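Local coordinates for putative pyridoxal phosphate-dependent transferase (Clostridium difficile, PDB 4DGT), which binds pyridoxal-5'-phosphate and belongs to the class I and II aminotransferase family, so it probably acts as a transferase that depends on this cofactor, at residues Ile209-His214 against Glu297-Asn302; Ile303-Lys308 against Met378-Leu383; Pro315-Arg320 against Val330-Leu335; Leu354-Ser359 against Gly366-Asn371. All coordinates share one frame; numbering follows the deposited sequence.

Contact 1: Ile209-His214 against Glu297-Asn302; sequences IILKKH and EYLESN
Lys212 meets the helix 297-302 with both its backbone and its side chain, each gripped by a different glutamate. The hydrogen bonds centre on the type II beta turn that runs from Leu211 to His214. Lys212 N, within the turn, points almost straight at Glu300 OE1 (2.9 Å, N-H...O 175°) and uses the syn lone pair of that oxygen. The other oxygen, OE2, accepts from a water that also donates to Lys212 O, so one carboxylate serves both backbone polar atoms of Lys212, N directly and O through the water. Its charge has a second partner in Lys321, which forms a salt bridge with OE2. A bend at chi2 (136°) brings the Glu300 carboxylate to the turn, where OE1 also lies 3.5 Å from Leu211 CB.

At the exposed edge of the contact a salt bridge forms. Lys212 NZ sits 2.7 Å from both OE1 and OE2 of Glu297, on their syn sides and 28° out of the carboxylate plane, a nearly symmetrical forked grip.

Apolar packing fills the inner side. Leu299 CD2 is shared, lying 3.7 Å from Ile209 CG2 and 3.9 Å from Leu211 CD1, and its side chain crosses both at about a right angle. Taken together, this is a type II beta turn held to the flank of a helix by the Glu300 carboxylate, joining the loop after strand 199-203 to the long helix 289-313 of an aminotransferase fold.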
# COMPACT_ATOMS: atom_id res chain seq x y z
N ILE A 209 -1.17 -23.70 2.72
CA ILE A 209 -1.75 -24.46 1.61
C ILE A 209 -0.87 -25.68 1.48
O ILE A 209 0.09 -25.74 0.72
CB ILE A 209 -1.82 -23.65 0.33
CG1 ILE A 209 -2.63 -22.36 0.58
CG2 ILE A 209 -2.45 -24.53 -0.74
CD1 ILE A 209 -2.62 -21.27 -0.50
N ILE A 210 -1.20 -26.67 2.31
CA ILE A 210 -0.36 -27.86 2.53
C ILE A 210 -1.28 -29.07 2.42
O ILE A 210 -2.33 -29.14 3.07
CB ILE A 210 0.31 -27.86 3.93
CG1 ILE A 210 1.08 -26.56 4.22
CG2 ILE A 210 1.18 -29.13 4.08
CD1 ILE A 210 2.34 -26.36 3.40
N LEU A 211 -0.86 -30.05 1.63
CA LEU A 211 -1.71 -31.22 1.37
C LEU A 211 -1.50 -32.32 2.40
O LEU A 211 -0.65 -32.21 3.25
CB LEU A 211 -1.53 -31.69 -0.06
CG LEU A 211 -2.08 -30.76 -1.19
CD1 LEU A 211 -3.45 -30.21 -0.88
CD2 LEU A 211 -1.29 -29.54 -1.44
N LYS A 212 -2.34 -33.34 2.33
CA LYS A 212 -2.27 -34.45 3.31
C LYS A 212 -0.90 -35.12 3.27
O LYS A 212 -0.26 -35.26 2.24
CB LYS A 212 -3.36 -35.52 3.09
CG LYS A 212 -4.68 -35.01 3.51
CD LYS A 212 -5.83 -35.91 3.01
CE LYS A 212 -7.09 -35.08 2.71
NZ LYS A 212 -8.44 -35.68 3.01
N LYS A 213 -0.46 -35.50 4.47
CA LYS A 213 0.82 -36.14 4.73
C LYS A 213 1.99 -35.20 4.72
O LYS A 213 3.13 -35.64 4.82
CB LYS A 213 1.11 -37.29 3.76
CG LYS A 213 -0.01 -38.33 3.70
CD LYS A 213 0.47 -39.59 3.03
CE LYS A 213 0.81 -39.42 1.57
NZ LYS A 213 1.19 -40.73 0.91
N HIS A 214 1.74 -33.88 4.59
CA HIS A 214 2.82 -32.91 4.65
C HIS A 214 2.49 -31.90 5.70
O HIS A 214 1.33 -31.73 6.08
CB HIS A 214 3.03 -32.24 3.26
CG HIS A 214 3.42 -33.25 2.24
ND1 HIS A 214 4.71 -33.67 2.09
CD2 HIS A 214 2.66 -34.03 1.38
CE1 HIS A 214 4.74 -34.67 1.19
NE2 HIS A 214 3.50 -34.89 0.77
N GLU A 297 -9.45 -29.84 1.45
CA GLU A 297 -10.06 -31.13 0.97
C GLU A 297 -10.50 -31.02 -0.48
O GLU A 297 -10.23 -31.89 -1.30
CB GLU A 297 -11.24 -31.47 1.88
CG GLU A 297 -10.82 -31.94 3.25
CD GLU A 297 -10.34 -33.41 3.30
OE1 GLU A 297 -10.49 -34.15 2.30
OE2 GLU A 297 -9.82 -33.87 4.37
N TYR A 298 -11.11 -29.88 -0.82
CA TYR A 298 -11.53 -29.66 -2.16
C TYR A 298 -10.29 -29.58 -3.12
O TYR A 298 -10.27 -30.14 -4.22
CB TYR A 298 -12.36 -28.40 -2.24
CG TYR A 298 -13.15 -28.25 -3.53
CD1 TYR A 298 -14.42 -28.80 -3.63
CD2 TYR A 298 -12.63 -27.58 -4.62
CE1 TYR A 298 -15.16 -28.68 -4.81
CE2 TYR A 298 -13.33 -27.46 -5.79
CZ TYR A 298 -14.60 -28.02 -5.90
OH TYR A 298 -15.32 -27.91 -7.09
N LEU A 299 -9.26 -28.86 -2.69
CA LEU A 299 -8.07 -28.71 -3.48
C LEU A 299 -7.41 -30.06 -3.74
O LEU A 299 -7.01 -30.37 -4.86
CB LEU A 299 -7.07 -27.79 -2.75
CG LEU A 299 -5.69 -27.65 -3.41
CD1 LEU A 299 -5.78 -26.98 -4.80
CD2 LEU A 299 -4.76 -26.86 -2.45
N GLU A 300 -7.28 -30.86 -2.70
CA GLU A 300 -6.66 -32.17 -2.90
C GLU A 300 -7.42 -33.04 -3.88
O GLU A 300 -6.81 -33.70 -4.73
CB GLU A 300 -6.46 -32.88 -1.60
CG GLU A 300 -5.51 -34.08 -1.82
CD GLU A 300 -4.43 -34.26 -0.75
OE1 GLU A 300 -4.42 -33.54 0.30
OE2 GLU A 300 -3.64 -35.24 -0.93
N SER A 301 -8.76 -32.95 -3.81
CA SER A 301 -9.56 -33.65 -4.79
C SER A 301 -9.30 -33.14 -6.18
O SER A 301 -9.21 -33.91 -7.11
CB SER A 301 -11.04 -33.47 -4.39
OG SER A 301 -11.86 -34.14 -5.32
N ASN A 302 -9.21 -31.80 -6.35
CA ASN A 302 -8.92 -31.24 -7.71
C ASN A 302 -7.54 -31.74 -8.21
O ASN A 302 -7.37 -32.05 -9.37
CB ASN A 302 -8.88 -29.72 -7.74
CG ASN A 302 -10.22 -29.02 -8.00
OD1 ASN A 302 -11.25 -29.64 -8.21
ND2 ASN A 302 -10.17 -27.68 -8.08
O HOH W 1 -1.06 -35.35 -0.33

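Contact 2: Ile303-Lys308 against Met378-Leu383; sequences IDFAIK and MLEEAL
Phe305 reaches across from the helix 303-308 to Leu379 and Leu383 of the helix 378-383. The two segments run nearly parallel, crossing at -19° with their axes 10.8 Å apart, a gap that side chains bridge. On the tight, buried side, Leu383 CD1 does most of the touching: it lies 3.7 Å from Phe305 CE2 and 3.9 Å from Ala306 CA, where Ala306 presents only a methyl group. Leu379 CD2 meets the ring at its edge, near the ring plane, 4.0 Å from Phe305 CD2. With CG anti to the backbone N (chi1 164°), the phenyl group leans across to the other helix, and both leucines come from that helix pointing the opposite way.

Toward solvent the fit is looser. Glu380 crosses the ring at about a right angle, with OE1 and CG each 4.0 Å from Phe305 CZ and the carboxylate plane turned 48° from that of the ring. Arg376, one turn earlier than Glu380, adds a cation-pi contact to Phe305.

No hydrogen bond or salt bridge joins the two segments. Their cohesion is therefore dispersive and hydrophobic, with the aromatic ring bridging the buried leucines and the charged residues of the partly exposed margin.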
# COMPACT_ATOMS: atom_id res chain seq x y z
N ILE A 303 -6.56 -31.72 -7.32
CA ILE A 303 -5.24 -32.23 -7.67
C ILE A 303 -5.26 -33.66 -8.13
O ILE A 303 -4.77 -33.94 -9.23
CB ILE A 303 -4.24 -31.98 -6.53
CG1 ILE A 303 -3.98 -30.50 -6.43
CG2 ILE A 303 -2.95 -32.78 -6.82
CD1 ILE A 303 -3.27 -30.07 -5.12
N ASP A 304 -5.92 -34.53 -7.38
CA ASP A 304 -5.98 -35.90 -7.79
C ASP A 304 -6.72 -36.10 -9.10
O ASP A 304 -6.34 -36.92 -9.94
CB ASP A 304 -6.58 -36.74 -6.66
CG ASP A 304 -5.63 -36.85 -5.43
OD1 ASP A 304 -4.38 -36.73 -5.57
OD2 ASP A 304 -6.22 -37.08 -4.35
N PHE A 305 -7.78 -35.33 -9.30
CA PHE A 305 -8.56 -35.45 -10.50
C PHE A 305 -7.69 -35.02 -11.70
O PHE A 305 -7.65 -35.67 -12.74
CB PHE A 305 -9.76 -34.51 -10.39
CG PHE A 305 -10.41 -34.28 -11.69
CD1 PHE A 305 -11.25 -35.21 -12.21
CD2 PHE A 305 -10.22 -33.12 -12.38
CE1 PHE A 305 -11.86 -35.02 -13.43
CE2 PHE A 305 -10.84 -32.90 -13.58
CZ PHE A 305 -11.63 -33.86 -14.12
N ALA A 306 -6.93 -33.94 -11.53
CA ALA A 306 -6.15 -33.35 -12.62
C ALA A 306 -5.03 -34.29 -13.02
O ALA A 306 -4.73 -34.45 -14.19
CB ALA A 306 -5.63 -31.95 -12.20
N ILE A 307 -4.40 -34.87 -12.02
CA ILE A 307 -3.25 -35.79 -12.30
C ILE A 307 -3.75 -37.04 -13.00
O ILE A 307 -3.15 -37.47 -13.97
CB ILE A 307 -2.49 -36.09 -11.01
CG1 ILE A 307 -1.70 -34.84 -10.60
CG2 ILE A 307 -1.51 -37.28 -11.21
CD1 ILE A 307 -0.97 -34.87 -9.27
N LYS A 308 -4.91 -37.53 -12.57
CA LYS A 308 -5.49 -38.72 -13.21
C LYS A 308 -5.88 -38.41 -14.64
O LYS A 308 -5.63 -39.19 -15.55
CB LYS A 308 -6.71 -39.21 -12.42
CG LYS A 308 -7.30 -40.52 -12.88
CD LYS A 308 -8.37 -40.94 -11.86
CE LYS A 308 -9.18 -42.16 -12.31
NZ LYS A 308 -8.34 -43.30 -12.74
N MET A 378 -14.51 -25.69 -13.86
CA MET A 378 -13.52 -24.82 -14.53
C MET A 378 -12.20 -25.59 -14.79
O MET A 378 -11.57 -25.44 -15.83
CB MET A 378 -13.28 -23.53 -13.71
CG MET A 378 -12.34 -22.57 -14.38
SD MET A 378 -12.39 -21.08 -13.41
CE MET A 378 -10.98 -20.29 -14.12
N LEU A 379 -11.79 -26.37 -13.80
CA LEU A 379 -10.62 -27.26 -13.95
C LEU A 379 -10.78 -28.27 -15.05
O LEU A 379 -9.91 -28.41 -15.92
CB LEU A 379 -10.27 -27.91 -12.63
CG LEU A 379 -9.10 -28.88 -12.73
CD1 LEU A 379 -7.84 -28.19 -13.27
CD2 LEU A 379 -8.91 -29.44 -11.32
N GLU A 380 -11.92 -28.91 -15.09
CA GLU A 380 -12.16 -29.79 -16.20
C GLU A 380 -12.13 -29.07 -17.56
O GLU A 380 -11.49 -29.60 -18.52
CB GLU A 380 -13.53 -30.42 -16.01
CG GLU A 380 -13.72 -31.70 -16.72
CD GLU A 380 -15.11 -32.16 -16.37
OE1 GLU A 380 -15.26 -32.76 -15.25
OE2 GLU A 380 -16.03 -31.69 -17.11
N GLU A 381 -12.74 -27.88 -17.66
CA GLU A 381 -12.71 -27.15 -18.93
C GLU A 381 -11.28 -26.84 -19.32
O GLU A 381 -10.91 -27.01 -20.44
CB GLU A 381 -13.57 -25.88 -18.88
CG GLU A 381 -13.42 -25.08 -20.14
CD GLU A 381 -14.56 -24.23 -20.55
OE1 GLU A 381 -15.60 -24.14 -19.82
OE2 GLU A 381 -14.40 -23.69 -21.69
N ALA A 382 -10.47 -26.43 -18.35
CA ALA A 382 -9.04 -26.17 -18.59
C ALA A 382 -8.31 -27.38 -19.13
O ALA A 382 -7.55 -27.29 -20.11
CB ALA A 382 -8.38 -25.64 -17.33
N LEU A 383 -8.53 -28.53 -18.53
CA LEU A 383 -7.85 -29.75 -18.95
C LEU A 383 -8.29 -30.21 -20.32
O LEU A 383 -7.47 -30.64 -21.15
CB LEU A 383 -8.05 -30.86 -17.90
CG LEU A 383 -7.38 -30.62 -16.57
CD1 LEU A 383 -7.98 -31.59 -15.54
CD2 LEU A 383 -5.87 -30.81 -16.69

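Contact 3: Pro315-Arg320 against Val330-Leu335; sequences PKLKVR and VDFSAL. With MG (magnesium ion), chain D.
Lys318 and Asp331 form an antiparallel hydrogen-bonded pair, with Lys318 N to Asp331 O at 3.1 Å and Asp331 N to Lys318 O at 2.7 Å. This rung belongs to the beta hairpin of strands 318-319 and 327-331; the first, short and weakly bonded, is the edge strand of a four-stranded antiparallel sheet. The side chains of the pair lie side by side and point the same way, although Lys318 NZ and Asp331 OD2 stay too far apart to count as a salt bridge.

Leu317 carries the apolar part. Its CG lies anti to the carbonyl carbon (chi1 -54°), which swings the end of the side chain in to the Phe332 ring. Its CD2 sits over one face of that ring, a CH-pi contact 3.9 Å from the centroid and 24° off the ring normal, displaced toward the rim. Leu317 CB also packs against Val330 CG1 at 4.0 Å. Ile390 of helix 376-390 touches Leu317, Phe332 and Leu335, which places this cluster against that helix.

After the rung the second strand turns away. Asp331 OD1 accepts from Ser333 N at 2.8 Å, met from above the carboxylate plane, and so closes an Asx turn. Where the strands part, a water takes over, donating to Lys316 O and Asp331 O and accepting from Ala334 N.

The outer side of the first segment holds a magnesium ion with six oxygen ligands, five of them waters. The protein contributes Pro315 O, 2.4 Å from the metal, and two of the metal-bound waters donate to Leu317 O, the nearer at 2.7 Å.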
# COMPACT_ATOMS: atom_id res chain seq x y z
N PRO A 315 -0.92 -38.46 -21.90
CA PRO A 315 0.14 -39.26 -21.27
C PRO A 315 1.57 -38.87 -21.63
O PRO A 315 2.49 -39.30 -20.93
CB PRO A 315 -0.15 -40.67 -21.79
CG PRO A 315 -0.88 -40.44 -23.07
CD PRO A 315 -1.71 -39.24 -22.87
N LYS A 316 1.77 -38.03 -22.64
CA LYS A 316 3.10 -37.49 -22.95
C LYS A 316 3.53 -36.46 -21.92
O LYS A 316 4.74 -36.25 -21.72
CB LYS A 316 3.16 -36.92 -24.36
CG LYS A 316 2.97 -38.01 -25.43
CD LYS A 316 3.39 -37.52 -26.78
CE LYS A 316 2.93 -38.47 -27.90
NZ LYS A 316 3.27 -37.81 -29.21
N LEU A 317 2.57 -35.87 -21.21
CA LEU A 317 2.90 -34.90 -20.15
C LEU A 317 3.37 -35.62 -18.91
O LEU A 317 3.00 -36.76 -18.66
CB LEU A 317 1.72 -34.01 -19.83
CG LEU A 317 1.11 -33.27 -21.04
CD1 LEU A 317 0.01 -32.32 -20.58
CD2 LEU A 317 2.08 -32.53 -21.98
N LYS A 318 4.18 -34.96 -18.10
CA LYS A 318 4.62 -35.51 -16.83
C LYS A 318 4.32 -34.51 -15.72
O LYS A 318 4.53 -33.30 -15.88
CB LYS A 318 6.11 -35.81 -16.84
CG LYS A 318 6.57 -36.82 -17.89
CD LYS A 318 8.09 -36.84 -17.94
CE LYS A 318 8.74 -37.46 -16.72
NZ LYS A 318 10.22 -37.28 -16.63
N VAL A 319 3.78 -35.02 -14.61
CA VAL A 319 3.35 -34.20 -13.49
C VAL A 319 3.60 -35.00 -12.20
O VAL A 319 3.44 -36.25 -12.17
CB VAL A 319 1.90 -33.75 -13.59
CG1 VAL A 319 0.96 -34.93 -13.63
CG2 VAL A 319 1.58 -32.78 -12.48
N ARG A 320 4.10 -34.29 -11.21
CA ARG A 320 4.28 -34.80 -9.83
C ARG A 320 3.32 -34.05 -8.89
O ARG A 320 3.21 -32.83 -8.96
CB ARG A 320 5.73 -34.62 -9.35
CG ARG A 320 6.75 -35.31 -10.25
CD ARG A 320 6.64 -36.83 -10.11
NE ARG A 320 7.50 -37.60 -11.03
CZ ARG A 320 7.13 -38.11 -12.22
NH1 ARG A 320 5.88 -37.95 -12.67
NH2 ARG A 320 8.01 -38.79 -12.95
N VAL A 330 3.64 -28.82 -14.64
CA VAL A 330 3.47 -29.88 -15.64
C VAL A 330 4.50 -29.77 -16.75
O VAL A 330 4.68 -28.66 -17.33
CB VAL A 330 2.07 -29.81 -16.28
CG1 VAL A 330 1.85 -30.91 -17.35
CG2 VAL A 330 0.98 -29.84 -15.23
N ASP A 331 5.20 -30.90 -16.98
CA ASP A 331 6.28 -30.98 -17.97
C ASP A 331 5.71 -31.31 -19.32
O ASP A 331 5.19 -32.42 -19.49
CB ASP A 331 7.28 -32.07 -17.56
CG ASP A 331 8.51 -32.08 -18.39
OD1 ASP A 331 8.65 -31.34 -19.37
OD2 ASP A 331 9.37 -32.94 -18.06
N PHE A 332 5.84 -30.39 -20.30
CA PHE A 332 5.41 -30.55 -21.66
C PHE A 332 6.57 -30.84 -22.60
O PHE A 332 6.38 -30.86 -23.80
CB PHE A 332 4.75 -29.25 -22.16
CG PHE A 332 3.38 -29.00 -21.64
CD1 PHE A 332 3.15 -28.72 -20.30
CD2 PHE A 332 2.28 -29.05 -22.49
CE1 PHE A 332 1.88 -28.47 -19.84
CE2 PHE A 332 0.98 -28.81 -22.03
CZ PHE A 332 0.79 -28.51 -20.70
N SER A 333 7.76 -31.11 -22.06
CA SER A 333 8.93 -31.23 -22.93
C SER A 333 8.90 -32.36 -23.91
O SER A 333 9.52 -32.25 -24.96
CB SER A 333 10.25 -31.34 -22.22
OG SER A 333 10.20 -32.34 -21.21
N ALA A 334 8.15 -33.43 -23.63
CA ALA A 334 8.07 -34.56 -24.55
C ALA A 334 7.41 -34.22 -25.88
O ALA A 334 7.55 -34.95 -26.83
CB ALA A 334 7.32 -35.70 -23.90
N LEU A 335 6.70 -33.09 -25.94
CA LEU A 335 6.09 -32.61 -27.17
C LEU A 335 7.13 -32.11 -28.18
O LEU A 335 6.80 -31.95 -29.35
CB LEU A 335 5.10 -31.48 -26.86
CG LEU A 335 3.89 -31.83 -25.95
CD1 LEU A 335 2.83 -30.70 -25.95
CD2 LEU A 335 3.30 -33.19 -26.31
MG MG D . 2.56 -40.50 -18.89
O HOH W 2 6.47 -34.14 -21.20
O HOH W 3 1.44 -38.83 -18.02
O HOH W 4 4.43 -39.46 -19.03
O HOH W 5 0.59 -41.66 -18.58
O HOH W 6 3.42 -41.93 -20.19
O HOH W 7 2.82 -41.27 -17.07

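Contact 4: Leu354-Ser359 against Gly366-Asn371; sequences LNQGNS and GYQRIN
Tyr367 takes part through its carbonyl: Gly357 N donates to Tyr367 O at 2.8 Å, approaching from above the carbonyl plane. This bond lies just beyond the two bridged pairs, where the partner chain enters a 3-10 segment, and Gly357 CA and Tyr367 CA lie 4.4 Å apart.

Gln368 follows, opposite Gln356 in a non-hydrogen-bonded pair. The side chains supply the link that the backbone lacks here: bends at chi2 (-52° in Gln356, -77° in Gln368) turn the two amides towards each other, and Gln368 NE2 donates to Gln356 OE1 at 2.6 Å. The acceptor lies in the Gln368 amide plane, while the donor comes from above the plane of the Gln356 C=O. Gln368 CB also rests 3.8 Å from Leu354 CD1.

Arg369 pairs with Asn355 by two backbone bonds: Arg369 N to Asn355 O is 2.9 Å and Asn355 N to Arg369 O is 3.0 Å. The side chains lie alongside each other, but Arg369 NH2 and Asn355 ND2 are both donors and share no bond. A water at the guanidinium edge accepts from Arg369 NE (2.8 Å) and, weakly, from Asn355 ND2. NH1 donates to Asn175 OD1 and NH2 to Trp38 O, close to the bound pyridoxal-5'-phosphate.

Ile370 then lays CG1 beside Leu354 CD2 (4.2 Å), the two side chains pointing the same way. Both touch Ile386 of helix 376-390, while Gln368 packs on helix 339-350; strand 367-371 itself lies between strand 355-356, at the sheet margin, and strand 327-331.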
# COMPACT_ATOMS: atom_id res chain seq x y z
N LEU A 354 -1.98 -20.40 -19.15
CA LEU A 354 -1.20 -21.02 -18.08
C LEU A 354 0.03 -20.16 -17.89
O LEU A 354 0.34 -19.37 -18.77
CB LEU A 354 -0.73 -22.39 -18.48
CG LEU A 354 -1.72 -23.38 -19.10
CD1 LEU A 354 -1.11 -24.74 -19.36
CD2 LEU A 354 -2.93 -23.41 -18.19
N ASN A 355 0.73 -20.28 -16.77
CA ASN A 355 1.97 -19.52 -16.61
C ASN A 355 3.12 -20.28 -17.32
O ASN A 355 3.39 -21.39 -17.00
CB ASN A 355 2.36 -19.29 -15.14
CG ASN A 355 1.55 -18.21 -14.45
OD1 ASN A 355 1.98 -17.08 -14.31
ND2 ASN A 355 0.44 -18.59 -13.94
N GLN A 356 3.79 -19.62 -18.23
CA GLN A 356 4.91 -20.22 -18.93
C GLN A 356 6.04 -20.57 -17.98
O GLN A 356 6.44 -19.74 -17.14
CB GLN A 356 5.34 -19.19 -19.99
CG GLN A 356 4.16 -18.85 -20.92
CD GLN A 356 3.46 -20.11 -21.54
OE1 GLN A 356 4.17 -20.92 -22.16
NE2 GLN A 356 2.05 -20.28 -21.41
N GLY A 357 6.53 -21.80 -18.05
CA GLY A 357 7.56 -22.28 -17.16
C GLY A 357 8.86 -21.44 -17.18
O GLY A 357 9.54 -21.23 -16.15
N ASN A 358 9.21 -20.96 -18.35
CA ASN A 358 10.44 -20.22 -18.51
C ASN A 358 10.47 -18.91 -17.74
O ASN A 358 11.56 -18.42 -17.36
CB ASN A 358 10.83 -20.11 -20.01
CG ASN A 358 9.96 -19.18 -20.85
OD1 ASN A 358 8.91 -18.72 -20.46
ND2 ASN A 358 10.44 -18.90 -22.06
N SER A 359 9.29 -18.41 -17.43
CA SER A 359 9.15 -17.20 -16.64
C SER A 359 9.73 -17.35 -15.22
O SER A 359 10.09 -16.33 -14.60
CB SER A 359 7.70 -16.73 -16.68
OG SER A 359 7.03 -17.50 -15.75
N GLY A 366 10.11 -25.79 -20.82
CA GLY A 366 9.33 -27.01 -21.12
C GLY A 366 8.15 -27.18 -20.20
O GLY A 366 7.30 -28.04 -20.42
N TYR A 367 8.09 -26.43 -19.12
CA TYR A 367 7.02 -26.55 -18.13
C TYR A 367 5.93 -25.48 -18.31
O TYR A 367 6.19 -24.43 -18.95
CB TYR A 367 7.57 -26.45 -16.68
CG TYR A 367 8.27 -27.70 -16.18
CD1 TYR A 367 9.59 -27.96 -16.50
CD2 TYR A 367 7.60 -28.60 -15.39
CE1 TYR A 367 10.22 -29.12 -16.02
CE2 TYR A 367 8.21 -29.73 -14.91
CZ TYR A 367 9.48 -29.99 -15.23
OH TYR A 367 9.99 -31.17 -14.68
N GLN A 368 4.76 -25.74 -17.73
CA GLN A 368 3.71 -24.78 -17.54
C GLN A 368 3.12 -24.96 -16.13
O GLN A 368 3.10 -26.11 -15.59
CB GLN A 368 2.59 -25.00 -18.57
CG GLN A 368 3.01 -25.00 -20.04
CD GLN A 368 3.25 -23.58 -20.55
OE1 GLN A 368 2.46 -22.68 -20.28
NE2 GLN A 368 4.29 -23.38 -21.33
N ARG A 369 2.70 -23.84 -15.52
CA ARG A 369 2.11 -23.86 -14.18
C ARG A 369 0.59 -23.63 -14.33
O ARG A 369 0.18 -22.65 -15.00
CB ARG A 369 2.68 -22.78 -13.31
CG ARG A 369 2.40 -23.01 -11.84
CD ARG A 369 2.78 -21.80 -11.03
NE ARG A 369 1.86 -20.70 -11.23
CZ ARG A 369 2.04 -19.50 -10.73
NH1 ARG A 369 3.05 -19.24 -9.92
NH2 ARG A 369 1.14 -18.57 -10.98
N ILE A 370 -0.22 -24.47 -13.69
CA ILE A 370 -1.67 -24.42 -13.76
C ILE A 370 -2.24 -24.16 -12.36
O ILE A 370 -1.86 -24.84 -11.35
CB ILE A 370 -2.29 -25.75 -14.24
CG1 ILE A 370 -1.50 -26.26 -15.46
CG2 ILE A 370 -3.77 -25.54 -14.60
CD1 ILE A 370 -2.04 -27.56 -16.02
N ASN A 371 -3.14 -23.19 -12.24
CA ASN A 371 -3.77 -22.84 -10.96
C ASN A 371 -5.01 -23.69 -10.73
O ASN A 371 -5.97 -23.57 -11.47
CB ASN A 371 -4.15 -21.35 -11.04
CG ASN A 371 -4.80 -20.82 -9.78
OD1 ASN A 371 -5.42 -21.53 -8.99
ND2 ASN A 371 -4.75 -19.50 -9.64
O HOH W 8 -0.62 -21.12 -12.47

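In the fold
Contacts 3 and 4 are two hairpins of one antiparallel sheet, joined where Phe332 N lies 2.8 Å from Gly366 O and Val330 N lies 2.9 Å from Gln368 O, both probable hydrogen bonds. Contacts 1 and 2 follow each other on helix 289-313, and Leu379 CD2 packs on Asn302 CB at 3.6 Å. Helix and sheet meet where Ile307 CG1 touches Val319 CG1 (4.0 Å), linking contacts 2 and 3; both hairpins lie within the chain loop that contact 2 closes. Proximity to the cofactor differs: at closest approach the side chain of Arg369 in contact 4 is about 5 Å from a bound pyridoxal-5'-phosphate, and that of Ile209 in contact 1 about 9 Å.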